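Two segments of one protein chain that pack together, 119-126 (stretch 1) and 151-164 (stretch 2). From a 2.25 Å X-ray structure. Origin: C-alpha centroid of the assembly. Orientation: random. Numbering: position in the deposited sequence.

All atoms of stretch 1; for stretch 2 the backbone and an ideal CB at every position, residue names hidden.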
# COMPACT_ATOMS: atom_id res chain seq x y z
N PHE A 119 -8.72 -11.35 -20.26
CA PHE A 119 -9.39 -12.34 -19.43
C PHE A 119 -10.09 -13.37 -20.31
O PHE A 119 -10.67 -13.02 -21.34
CB PHE A 119 -10.44 -11.67 -18.53
CG PHE A 119 -9.88 -10.76 -17.47
CD1 PHE A 119 -10.71 -9.87 -16.79
CD2 PHE A 119 -8.53 -10.81 -17.13
CE1 PHE A 119 -10.21 -9.05 -15.78
CE2 PHE A 119 -8.02 -9.98 -16.12
CZ PHE A 119 -8.86 -9.11 -15.44
N VAL A 120 -10.03 -14.63 -19.90
CA VAL A 120 -10.69 -15.73 -20.61
C VAL A 120 -11.10 -16.64 -19.48
O VAL A 120 -10.34 -17.52 -19.06
CB VAL A 120 -9.72 -16.47 -21.55
CG1 VAL A 120 -10.41 -17.69 -22.13
CG2 VAL A 120 -9.28 -15.55 -22.69
N GLY A 121 -12.31 -16.43 -18.97
CA GLY A 121 -12.78 -17.22 -17.85
C GLY A 121 -12.14 -16.60 -16.63
O GLY A 121 -12.23 -15.39 -16.42
N GLU A 122 -11.48 -17.42 -15.82
CA GLU A 122 -10.81 -16.93 -14.63
C GLU A 122 -9.31 -16.88 -14.89
O GLU A 122 -8.52 -16.50 -14.03
CB GLU A 122 -11.09 -17.86 -13.44
CG GLU A 122 -10.53 -19.26 -13.59
CD GLU A 122 -10.87 -20.14 -12.41
OE1 GLU A 122 -10.56 -19.75 -11.26
OE2 GLU A 122 -11.46 -21.23 -12.62
N PHE A 123 -8.92 -17.28 -16.10
CA PHE A 123 -7.51 -17.29 -16.48
C PHE A 123 -7.10 -15.96 -17.11
O PHE A 123 -7.88 -15.33 -17.83
CB PHE A 123 -7.25 -18.43 -17.46
CG PHE A 123 -7.55 -19.78 -16.89
CD1 PHE A 123 -6.81 -20.27 -15.81
CD2 PHE A 123 -8.58 -20.56 -17.40
CE1 PHE A 123 -7.11 -21.51 -15.25
CE2 PHE A 123 -8.88 -21.80 -16.85
CZ PHE A 123 -8.14 -22.28 -15.77
N HIS A 124 -5.87 -15.54 -16.82
CA HIS A 124 -5.35 -14.28 -17.34
C HIS A 124 -4.35 -14.51 -18.47
O HIS A 124 -3.55 -15.44 -18.42
CB HIS A 124 -4.65 -13.50 -16.23
CG HIS A 124 -5.50 -13.23 -15.03
ND1 HIS A 124 -6.67 -12.50 -15.10
CD2 HIS A 124 -5.36 -13.60 -13.73
CE1 HIS A 124 -7.21 -12.42 -13.89
NE2 HIS A 124 -6.44 -13.08 -13.05
N ILE A 125 -4.39 -13.66 -19.48
CA ILE A 125 -3.45 -13.76 -20.58
C ILE A 125 -2.71 -12.45 -20.67
O ILE A 125 -3.32 -11.40 -20.85
CB ILE A 125 -4.16 -13.99 -21.94
CG1 ILE A 125 -4.93 -15.31 -21.92
CG2 ILE A 125 -3.12 -13.98 -23.05
CD1 ILE A 125 -5.57 -15.65 -23.26
N THR A 126 -1.39 -12.49 -20.51
CA THR A 126 -0.56 -11.29 -20.57
C THR A 126 0.34 -11.28 -21.81
O THR A 126 1.04 -12.25 -22.09
CB THR A 126 0.33 -11.17 -19.30
OG1 THR A 126 -0.51 -11.05 -18.15
CG2 THR A 126 1.22 -9.93 -19.37
N UNK A 151 -3.52 -28.99 -11.34
CA UNK A 151 -4.57 -29.12 -12.34
C UNK A 151 -4.80 -27.79 -13.05
O UNK A 151 -5.20 -27.77 -14.22
CB UNK A 151 -5.87 -29.61 -11.69
N UNK A 152 -4.55 -26.67 -12.36
CA UNK A 152 -4.70 -25.37 -13.00
C UNK A 152 -3.53 -25.26 -13.98
O UNK A 152 -3.69 -24.82 -15.12
CB UNK A 152 -4.72 -24.22 -11.99
N UNK A 153 -2.35 -25.69 -13.52
CA UNK A 153 -1.12 -25.68 -14.31
C UNK A 153 -1.35 -26.40 -15.63
O UNK A 153 -0.66 -26.14 -16.61
CB UNK A 153 0.03 -26.33 -13.54
N UNK A 154 -2.34 -27.28 -15.64
CA UNK A 154 -2.67 -28.06 -16.82
C UNK A 154 -3.64 -27.34 -17.74
O UNK A 154 -3.40 -27.25 -18.94
CB UNK A 154 -3.26 -29.41 -16.41
N UNK A 155 -4.73 -26.82 -17.18
CA UNK A 155 -5.68 -26.10 -18.01
C UNK A 155 -4.95 -24.88 -18.56
O UNK A 155 -5.32 -24.34 -19.60
CB UNK A 155 -6.93 -25.71 -17.23
N UNK A 156 -3.92 -24.45 -17.84
CA UNK A 156 -3.11 -23.32 -18.28
C UNK A 156 -2.36 -23.76 -19.53
O UNK A 156 -2.29 -23.02 -20.52
CB UNK A 156 -2.15 -22.85 -17.19
N UNK A 157 -1.80 -24.96 -19.49
CA UNK A 157 -1.08 -25.51 -20.64
C UNK A 157 -2.10 -25.69 -21.76
O UNK A 157 -1.83 -25.37 -22.92
CB UNK A 157 -0.38 -26.83 -20.30
N UNK A 158 -3.28 -26.21 -21.40
CA UNK A 158 -4.34 -26.42 -22.37
C UNK A 158 -4.64 -25.10 -23.07
O UNK A 158 -4.63 -25.01 -24.30
CB UNK A 158 -5.59 -26.98 -21.70
N UNK A 159 -4.90 -24.07 -22.27
CA UNK A 159 -5.19 -22.75 -22.81
C UNK A 159 -4.03 -22.30 -23.70
O UNK A 159 -4.25 -21.80 -24.81
CB UNK A 159 -5.44 -21.74 -21.68
N UNK A 160 -2.81 -22.48 -23.21
CA UNK A 160 -1.63 -22.10 -23.97
C UNK A 160 -1.63 -22.77 -25.34
O UNK A 160 -1.28 -22.16 -26.35
CB UNK A 160 -0.36 -22.46 -23.20
N UNK A 161 -2.02 -24.05 -25.35
CA UNK A 161 -2.06 -24.82 -26.59
C UNK A 161 -3.01 -24.21 -27.61
O UNK A 161 -2.82 -24.37 -28.82
CB UNK A 161 -2.47 -26.26 -26.30
N UNK A 162 -4.02 -23.50 -27.13
CA UNK A 162 -4.99 -22.86 -28.01
C UNK A 162 -4.32 -21.78 -28.87
O UNK A 162 -4.74 -21.52 -30.00
CB UNK A 162 -6.13 -22.25 -27.19
N UNK A 163 -3.26 -21.17 -28.33
CA UNK A 163 -2.54 -20.13 -29.07
C UNK A 163 -1.42 -20.71 -29.90
O UNK A 163 -0.62 -19.98 -30.50
CB UNK A 163 -1.98 -19.08 -28.11
N UNK A 164 -1.36 -22.04 -29.94
CA UNK A 164 -0.35 -22.74 -30.72
C UNK A 164 1.04 -22.51 -30.14
O UNK A 164 1.98 -22.17 -30.86
CB UNK A 164 -0.40 -22.29 -32.18

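Stretch 1 is a hairpin whose type II' turn, Val120 to Phe123, leads into a strand; Val120, Glu122, Phe123 and Ile125 point their CA-to-CB bonds toward the helix of stretch 2.

At 151 nothing of stretch 1 lies near the CB, so almost any residue would do; it is Arg151, poorly ordered and without contact. At 152 the CB points sideways, 4.9 Å from Phe123 CE1, and the carboxylate of Glu122 lies beyond. A long apolar or aromatic side chain could reach the ring, and a polar tip would tolerate the acid. The residue is Tyr152: its CD1 lies 3.9 Å from Phe123 CE1, at the edge of the phenylalanine ring, while its OH stays 3.9 Å from Glu122 OE1, with no hydrogen bond between them.

Positions 153 and 154 meet no part of stretch 1, which leaves the choice open; they hold Arg153, pointing away, and Glu154.

At 155 the CB points toward stretch 1, 3.9 Å from Phe123 CZ, with the negative charge of Glu122 farther out. A long side chain with an aliphatic stem suits this place, and a basic end would be favoured. Arg155 fills it. Its CD packs 3.4 Å from Phe123 CE2, and Phe123 CZ lies over one face of the guanidinium. Arg155 NH2 is 4.1 Å from Glu122 OE2, but that oxygen sits well out of the guanidinium plane, so the charges attract without forming a salt bridge.

Position 156 points sideways, its CB 5.5 Å from Phe123 CE1, so a medium-sized apolar side chain could bend in. Leu156 does so, bringing CD2 to 4.3 Å from Phe123 CD1.

Positions 157 and 158 are out of reach, so stretch 1 leaves the choice open; they hold Val157 and Ala158.

One turn after 155, position 159 points into an apolar hollow bounded by Val120, Phe123 and Ile125. Leu, Ile or Met would suit it. Leu159 spreads its two methyls: CD2 is 3.7 Å from Phe123 CB and 4.4 Å from Ile125 CG1, and CD1 is 4.3 Å from Val120 CG1.

Positions 160 and 161 are out of reach of stretch 1, which sets no preference there; they hold Ala160 and Gln161. At 162 the CB points toward stretch 1 across open space, so many side chains, polar ones included, would fit; Gln162 stops short of contact.

At 163 the CB also points toward stretch 1 but is far from it, so only a long side chain could reach the tip of Ile125; Phe, Met or Tyr might. Phe163 brings CZ to 3.5 Å from Ile125 CD1. Position 164 has positive phi, which favours Gly or Asn, yet carries His164, out of reach.

Stretch 2 151-164: RYRERLVALAQQFH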
# COMPACT_ATOMS: atom_id res chain seq x y z
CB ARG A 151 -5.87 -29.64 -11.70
CG ARG A 151 -6.40 -28.83 -10.53
CD ARG A 151 -7.83 -29.26 -10.18
NE ARG A 151 -7.91 -30.56 -9.53
CZ ARG A 151 -8.12 -30.73 -8.23
NH1 ARG A 151 -8.26 -29.67 -7.45
NH2 ARG A 151 -8.21 -31.95 -7.70
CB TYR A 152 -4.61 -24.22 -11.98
CG TYR A 152 -5.91 -23.90 -11.26
CD1 TYR A 152 -7.09 -23.66 -11.96
CD2 TYR A 152 -5.95 -23.80 -9.86
CE1 TYR A 152 -8.27 -23.33 -11.30
CE2 TYR A 152 -7.13 -23.48 -9.19
CZ TYR A 152 -8.28 -23.25 -9.92
OH TYR A 152 -9.45 -22.91 -9.26
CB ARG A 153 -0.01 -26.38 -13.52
CG ARG A 153 1.19 -26.88 -14.33
CD ARG A 153 1.98 -25.76 -14.97
NE ARG A 153 3.27 -26.21 -15.50
CZ ARG A 153 3.43 -27.18 -16.40
NH1 ARG A 153 2.38 -27.82 -16.88
NH2 ARG A 153 4.64 -27.51 -16.82
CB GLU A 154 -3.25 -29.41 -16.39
CG GLU A 154 -2.27 -30.27 -15.61
CD GLU A 154 -2.90 -31.50 -15.02
OE1 GLU A 154 -2.18 -32.27 -14.34
OE2 GLU A 154 -4.12 -31.71 -15.22
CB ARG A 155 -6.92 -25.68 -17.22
CG ARG A 155 -8.21 -25.88 -18.02
CD ARG A 155 -9.38 -25.06 -17.48
NE ARG A 155 -9.63 -25.31 -16.07
CZ ARG A 155 -10.64 -24.77 -15.39
NH1 ARG A 155 -11.49 -23.95 -16.00
NH2 ARG A 155 -10.80 -25.04 -14.10
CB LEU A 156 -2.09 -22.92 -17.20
CG LEU A 156 -2.49 -21.76 -16.29
CD1 LEU A 156 -1.38 -21.48 -15.28
CD2 LEU A 156 -2.75 -20.52 -17.13
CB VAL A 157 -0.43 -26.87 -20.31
CG1 VAL A 157 0.27 -27.42 -21.54
CG2 VAL A 157 0.57 -26.71 -19.17
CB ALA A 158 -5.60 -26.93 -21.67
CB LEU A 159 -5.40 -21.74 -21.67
CG LEU A 159 -5.78 -20.31 -22.05
CD1 LEU A 159 -7.08 -20.32 -22.84
CD2 LEU A 159 -5.93 -19.47 -20.79
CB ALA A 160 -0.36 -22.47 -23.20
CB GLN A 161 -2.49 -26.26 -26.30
CG GLN A 161 -1.52 -27.03 -25.40
CD GLN A 161 -1.83 -28.52 -25.33
OE1 GLN A 161 -2.98 -28.91 -25.10
NE2 GLN A 161 -0.81 -29.35 -25.51
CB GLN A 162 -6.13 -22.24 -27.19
CG GLN A 162 -6.99 -23.27 -26.46
CD GLN A 162 -8.23 -22.66 -25.81
OE1 GLN A 162 -9.03 -22.01 -26.47
NE2 GLN A 162 -8.39 -22.89 -24.51
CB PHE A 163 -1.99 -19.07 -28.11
CG PHE A 163 -3.04 -18.17 -27.55
CD1 PHE A 163 -3.92 -18.63 -26.58
CD2 PHE A 163 -3.19 -16.88 -28.04
CE1 PHE A 163 -4.95 -17.82 -26.10
CE2 PHE A 163 -4.22 -16.06 -27.56
CZ PHE A 163 -5.10 -16.53 -26.59
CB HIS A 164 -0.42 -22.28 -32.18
CG HIS A 164 -1.81 -22.20 -32.72
ND1 HIS A 164 -2.64 -23.30 -32.83
CD2 HIS A 164 -2.55 -21.15 -33.16
CE1 HIS A 164 -3.81 -22.93 -33.30
NE2 HIS A 164 -3.78 -21.63 -33.51
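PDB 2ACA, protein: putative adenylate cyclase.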